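TRAP solute Binding Protein (Uncultured marine bacterium, PDB 5I7I) binds aromatic acids such as 3-hydroxybenzoate, probably delivering them to the membrane components of a TRAP transporter. Local coordinates at residues F99-A112 against V227-L239. Sequence-based numbering, arbitrary orientation.
Sequences FPHLEAFELPFMPA and VSGSRGLYTTPFL. With 3HB (3-hydroxybenzoic acid), chain C.
Phe109 N donates to Leu233 O (2.9 Å, nearly straight at 172°) and Gly232 N returns a bond to Pro111 O, so the type II turn from Leu107 to Met110 and the residue after it are tied to chain 227-239. A water extends the seam, donating to Phe105 O and Leu107 O while accepting from Thr235 N. Phe109 sets CZ 3.7 Å from Leu233 CD1, with Val227 CG1 at the ring edge. Beyond the turn, Arg231 of the facing segment bends at chi2 (-66°), and Ala112 CB lies over one face of its guanidinium while NH2 donates to Ser230 O. Segment 227-239 links strand 223-227 of one sheet to strand 237-243 of the other, an interdomain connection of this two-domain solute-binding fold, and Phe238 on it lines the ligand pocket. Thr236 OG1 donates to Glu106 OE2 at 2.7 Å, meeting it from above the carboxylate plane; Thr171 OG1 bonds the same oxygen. With Glu106 cut back to an alanine, both hydroxyls would probably lose this shared partner, and a gap would be likely to open where CG packs 3.5 Å from Pro237 CD. Farther along, Leu239 forks: CD1 sits over the Phe99 face, 3.9 Å from the centroid, and CD2 meets Leu102 CD1.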
loop_
_atom_site.group_PDB
_atom_site.type_symbol
_atom_site.label_atom_id
_atom_site.label_comp_id
_atom_site.label_asym_id
_atom_site.label_seq_id
_atom_site.Cartn_x
_atom_site.Cartn_y
_atom_site.Cartn_z
ATOM N N PHE A 99 -7.520 4.599 10.220
ATOM C CA PHE A 99 -8.391 4.239 9.100
ATOM C C PHE A 99 -8.813 2.790 9.299
ATOM O O PHE A 99 -8.369 1.883 8.584
ATOM C CB PHE A 99 -7.687 4.468 7.761
ATOM C CG PHE A 99 -7.091 5.845 7.637
ATOM C CD1 PHE A 99 -7.893 6.955 7.392
ATOM C CD2 PHE A 99 -5.732 6.028 7.788
ATOM C CE1 PHE A 99 -7.346 8.219 7.294
ATOM C CE2 PHE A 99 -5.179 7.284 7.695
ATOM C CZ PHE A 99 -5.981 8.386 7.435
ATOM N N PRO A 100 -9.680 2.541 10.280
ATOM C CA PRO A 100 -9.899 1.156 10.715
ATOM C C PRO A 100 -10.586 0.297 9.677
ATOM O O PRO A 100 -10.306 -0.907 9.584
ATOM C CB PRO A 100 -10.762 1.310 11.969
ATOM C CG PRO A 100 -11.408 2.666 11.823
ATOM C CD PRO A 100 -10.351 3.513 11.146
ATOM N N HIS A 101 -11.488 0.868 8.873
ATOM C CA HIS A 101 -12.139 0.054 7.853
ATOM C C HIS A 101 -11.125 -0.529 6.886
ATOM O O HIS A 101 -11.289 -1.661 6.408
ATOM C CB HIS A 101 -13.153 0.872 7.060
ATOM C CG HIS A 101 -14.386 1.243 7.822
ATOM N ND1 HIS A 101 -14.435 2.317 8.681
ATOM C CD2 HIS A 101 -15.638 0.735 7.789
ATOM C CE1 HIS A 101 -15.650 2.412 9.197
ATOM N NE2 HIS A 101 -16.406 1.476 8.653
ATOM N N LEU A 102 -10.086 0.236 6.569
ATOM C CA LEU A 102 -9.152 -0.182 5.540
ATOM C C LEU A 102 -8.319 -1.382 5.972
ATOM O O LEU A 102 -7.759 -2.074 5.113
ATOM C CB LEU A 102 -8.263 0.992 5.123
ATOM C CG LEU A 102 -9.029 2.213 4.595
ATOM C CD1 LEU A 102 -8.042 3.281 4.114
ATOM C CD2 LEU A 102 -10.013 1.866 3.521
ATOM N N GLU A 103 -8.202 -1.618 7.274
ATOM C CA GLU A 103 -7.475 -2.775 7.784
ATOM C C GLU A 103 -8.012 -4.081 7.214
ATOM O O GLU A 103 -7.275 -5.071 7.126
ATOM C CB GLU A 103 -7.595 -2.823 9.316
ATOM C CG GLU A 103 -6.949 -1.643 10.027
ATOM C CD GLU A 103 -7.163 -1.670 11.522
ATOM O OE1 GLU A 103 -7.572 -2.733 12.033
ATOM O OE2 GLU A 103 -6.939 -0.619 12.179
ATOM N N ALA A 104 -9.296 -4.133 6.859
ATOM C CA ALA A 104 -9.846 -5.391 6.363
ATOM C C ALA A 104 -9.124 -5.839 5.109
ATOM O O ALA A 104 -8.968 -7.042 4.875
ATOM C CB ALA A 104 -11.342 -5.267 6.087
ATOM N N PHE A 105 -8.675 -4.892 4.304
ATOM C CA PHE A 105 -7.989 -5.226 3.069
ATOM C C PHE A 105 -6.564 -5.679 3.294
ATOM O O PHE A 105 -5.945 -6.202 2.357
ATOM C CB PHE A 105 -8.041 -4.044 2.105
ATOM C CG PHE A 105 -9.304 -3.979 1.315
ATOM C CD1 PHE A 105 -10.456 -3.410 1.842
ATOM C CD2 PHE A 105 -9.364 -4.535 0.046
ATOM C CE1 PHE A 105 -11.633 -3.369 1.099
ATOM C CE2 PHE A 105 -10.543 -4.500 -0.689
ATOM C CZ PHE A 105 -11.663 -3.914 -0.170
ATOM N N GLU A 106 -6.053 -5.538 4.507
ATOM C CA GLU A 106 -4.715 -5.971 4.865
ATOM C C GLU A 106 -4.666 -7.393 5.401
ATOM O O GLU A 106 -3.582 -7.877 5.721
ATOM C CB GLU A 106 -4.141 -5.046 5.932
ATOM C CG GLU A 106 -3.939 -3.633 5.491
ATOM C CD GLU A 106 -3.207 -2.847 6.523
ATOM O OE1 GLU A 106 -3.858 -2.303 7.443
ATOM O OE2 GLU A 106 -1.958 -2.821 6.438
ATOM N N LEU A 107 -5.804 -8.065 5.540
ATOM C CA LEU A 107 -5.831 -9.359 6.187
ATOM C C LEU A 107 -5.203 -10.431 5.303
ATOM O O LEU A 107 -5.076 -10.262 4.086
ATOM C CB LEU A 107 -7.260 -9.715 6.585
ATOM C CG LEU A 107 -7.854 -8.793 7.651
ATOM C CD1 LEU A 107 -9.316 -9.126 7.892
ATOM C CD2 LEU A 107 -7.077 -8.917 8.963
ATOM N N PRO A 108 -4.760 -11.532 5.909
ATOM C CA PRO A 108 -3.972 -12.517 5.165
ATOM C C PRO A 108 -4.744 -13.050 3.968
ATOM O O PRO A 108 -5.923 -13.395 4.055
ATOM C CB PRO A 108 -3.709 -13.606 6.210
ATOM C CG PRO A 108 -3.682 -12.835 7.536
ATOM C CD PRO A 108 -4.784 -11.838 7.356
ATOM N N PHE A 109 -4.065 -13.115 2.838
ATOM C CA PHE A 109 -4.597 -13.768 1.648
ATOM C C PHE A 109 -5.856 -13.106 1.112
ATOM O O PHE A 109 -6.620 -13.731 0.372
ATOM C CB PHE A 109 -4.736 -15.277 1.864
ATOM C CG PHE A 109 -3.415 -15.925 2.139
ATOM C CD1 PHE A 109 -2.528 -16.177 1.112
ATOM C CD2 PHE A 109 -3.010 -16.188 3.431
ATOM C CE1 PHE A 109 -1.302 -16.720 1.365
ATOM C CE2 PHE A 109 -1.768 -16.736 3.685
ATOM C CZ PHE A 109 -0.914 -16.996 2.651
ATOM N N MET A 110 -6.051 -11.809 1.412
ATOM C CA MET A 110 -7.126 -11.035 0.806
ATOM C C MET A 110 -6.898 -10.651 -0.654
ATOM O O MET A 110 -7.866 -10.649 -1.428
ATOM C CB MET A 110 -7.392 -9.758 1.595
ATOM C CG MET A 110 -8.145 -10.027 2.845
ATOM S SD MET A 110 -9.866 -10.529 2.570
ATOM C CE MET A 110 -10.555 -8.982 2.063
ATOM N N PRO A 111 -5.692 -10.259 -1.081
ATOM C CA PRO A 111 -5.595 -9.534 -2.358
ATOM C C PRO A 111 -5.551 -10.434 -3.576
ATOM O O PRO A 111 -4.900 -11.480 -3.593
ATOM C CB PRO A 111 -4.280 -8.755 -2.225
ATOM C CG PRO A 111 -3.437 -9.666 -1.379
ATOM C CD PRO A 111 -4.397 -10.259 -0.372
ATOM N N ALA A 112 -6.265 -10.008 -4.607
ATOM C CA ALA A 112 -6.037 -10.505 -5.959
ATOM C C ALA A 112 -5.035 -9.560 -6.626
ATOM O O ALA A 112 -4.159 -9.014 -5.946
ATOM C CB ALA A 112 -7.362 -10.590 -6.715
ATOM N N VAL A 227 3.629 -16.530 -3.174
ATOM C CA VAL A 227 2.679 -17.625 -3.049
ATOM C C VAL A 227 2.028 -17.877 -4.394
ATOM O O VAL A 227 1.779 -16.948 -5.172
ATOM C CB VAL A 227 1.617 -17.420 -1.950
ATOM C CG1 VAL A 227 2.272 -17.271 -0.590
ATOM C CG2 VAL A 227 0.769 -16.217 -2.259
ATOM N N SER A 228 1.796 -19.147 -4.670
ATOM C CA SER A 228 1.071 -19.552 -5.857
ATOM C C SER A 228 -0.425 -19.380 -5.625
ATOM O O SER A 228 -0.883 -19.121 -4.512
ATOM C CB SER A 228 1.381 -21.003 -6.199
ATOM O OG SER A 228 0.883 -21.882 -5.204
ATOM N N GLY A 229 -1.193 -19.527 -6.696
ATOM C CA GLY A 229 -2.624 -19.385 -6.596
ATOM C C GLY A 229 -3.084 -17.965 -6.825
ATOM O O GLY A 229 -2.341 -17.086 -7.247
ATOM N N SER A 230 -4.363 -17.754 -6.532
ATOM C CA SER A 230 -5.052 -16.551 -6.969
ATOM C C SER A 230 -5.245 -15.520 -5.873
ATOM O O SER A 230 -5.864 -14.486 -6.131
ATOM C CB SER A 230 -6.407 -16.923 -7.572
ATOM O OG SER A 230 -7.175 -17.570 -6.595
ATOM N N ARG A 231 -4.724 -15.764 -4.673
ATOM C CA ARG A 231 -4.734 -14.773 -3.603
ATOM C C ARG A 231 -3.338 -14.654 -3.024
ATOM O O ARG A 231 -2.753 -15.647 -2.575
ATOM C CB ARG A 231 -5.749 -15.122 -2.518
ATOM C CG ARG A 231 -7.188 -14.999 -2.961
ATOM C CD ARG A 231 -7.564 -13.560 -3.271
ATOM N NE ARG A 231 -8.981 -13.377 -3.595
ATOM C CZ ARG A 231 -9.520 -13.582 -4.793
ATOM N NH1 ARG A 231 -10.816 -13.397 -5.000
ATOM N NH2 ARG A 231 -8.756 -13.946 -5.810
ATOM N N GLY A 232 -2.793 -13.442 -3.051
ATOM C CA GLY A 232 -1.448 -13.215 -2.587
ATOM C C GLY A 232 -1.387 -13.049 -1.084
ATOM O O GLY A 232 -2.391 -13.062 -0.375
ATOM N N LEU A 233 -0.161 -12.921 -0.582
ATOM C CA LEU A 233 0.070 -12.963 0.858
ATOM C C LEU A 233 -0.679 -11.856 1.580
ATOM O O LEU A 233 -1.368 -12.114 2.570
ATOM C CB LEU A 233 1.571 -12.850 1.112
ATOM C CG LEU A 233 2.035 -13.046 2.541
ATOM C CD1 LEU A 233 1.768 -14.502 2.962
ATOM C CD2 LEU A 233 3.520 -12.686 2.660
ATOM N N TYR A 234 -0.561 -10.626 1.096
ATOM C CA TYR A 234 -1.182 -9.464 1.713
ATOM C C TYR A 234 -0.991 -8.306 0.752
ATOM O O TYR A 234 -0.157 -8.360 -0.165
ATOM C CB TYR A 234 -0.527 -9.098 3.065
ATOM C CG TYR A 234 0.785 -8.374 2.825
ATOM C CD1 TYR A 234 1.935 -9.069 2.504
ATOM C CD2 TYR A 234 0.851 -6.978 2.845
ATOM C CE1 TYR A 234 3.118 -8.408 2.213
ATOM C CE2 TYR A 234 2.049 -6.305 2.540
ATOM C CZ TYR A 234 3.169 -7.026 2.226
ATOM O OH TYR A 234 4.356 -6.411 1.876
ATOM N N THR A 235 -1.751 -7.246 0.994
ATOM C CA THR A 235 -1.420 -5.943 0.450
ATOM C C THR A 235 -1.700 -4.919 1.530
ATOM O O THR A 235 -2.240 -5.244 2.595
ATOM C CB THR A 235 -2.209 -5.631 -0.830
ATOM O OG1 THR A 235 -1.662 -4.467 -1.422
ATOM C CG2 THR A 235 -3.673 -5.361 -0.539
ATOM N N THR A 236 -1.326 -3.671 1.260
ATOM C CA THR A 236 -1.636 -2.598 2.200
ATOM C C THR A 236 -2.155 -1.374 1.442
ATOM O O THR A 236 -1.620 -1.030 0.375
ATOM C CB THR A 236 -0.452 -2.263 3.134
ATOM O OG1 THR A 236 -0.890 -1.564 4.301
ATOM C CG2 THR A 236 0.623 -1.442 2.419
ATOM N N PRO A 237 -3.242 -0.763 1.907
ATOM C CA PRO A 237 -3.828 0.361 1.169
ATOM C C PRO A 237 -2.975 1.618 1.177
ATOM O O PRO A 237 -2.448 2.041 2.212
ATOM C CB PRO A 237 -5.165 0.590 1.870
ATOM C CG PRO A 237 -5.523 -0.729 2.374
ATOM C CD PRO A 237 -4.231 -1.344 2.828
ATOM N N PHE A 238 -2.865 2.208 -0.004
ATOM C CA PHE A 238 -2.330 3.537 -0.234
ATOM C C PHE A 238 -3.453 4.568 -0.270
ATOM O O PHE A 238 -4.548 4.292 -0.756
ATOM C CB PHE A 238 -1.652 3.582 -1.601
ATOM C CG PHE A 238 -0.512 2.620 -1.792
ATOM C CD1 PHE A 238 0.468 2.458 -0.829
ATOM C CD2 PHE A 238 -0.409 1.933 -2.983
ATOM C CE1 PHE A 238 1.544 1.602 -1.047
ATOM C CE2 PHE A 238 0.664 1.085 -3.232
ATOM C CZ PHE A 238 1.646 0.929 -2.256
ATOM N N LEU A 239 -3.155 5.770 0.220
ATOM C CA LEU A 239 -4.082 6.891 0.198
ATOM C C LEU A 239 -3.493 7.978 -0.681
ATOM O O LEU A 239 -2.359 8.417 -0.463
ATOM C CB LEU A 239 -4.276 7.468 1.597
ATOM C CG LEU A 239 -4.684 6.474 2.682
ATOM C CD1 LEU A 239 -4.756 7.163 4.037
ATOM C CD2 LEU A 239 -6.023 5.827 2.320
HETATM C "C1'" 3HB C . 5.639 -0.379 2.288
HETATM O "O1'" 3HB C . 5.702 -1.629 2.411
HETATM O "O2'" 3HB C . 5.730 0.360 3.302
HETATM C C1 3HB C . 5.521 0.258 0.910
HETATM C C2 3HB C . 5.264 -0.552 -0.194
HETATM C C3 3HB C . 5.163 0.002 -1.446
HETATM C C4 3HB C . 5.342 1.348 -1.623
HETATM C C5 3HB C . 5.595 2.162 -0.522
HETATM C C6 3HB C . 5.691 1.623 0.745
HETATM O O3 3HB C . 4.904 -0.817 -2.522
HETATM O O HOH W 1 -4.072 -8.248 2.424
HETATM O O HOH W 2 -10.144 -12.081 -1.318
#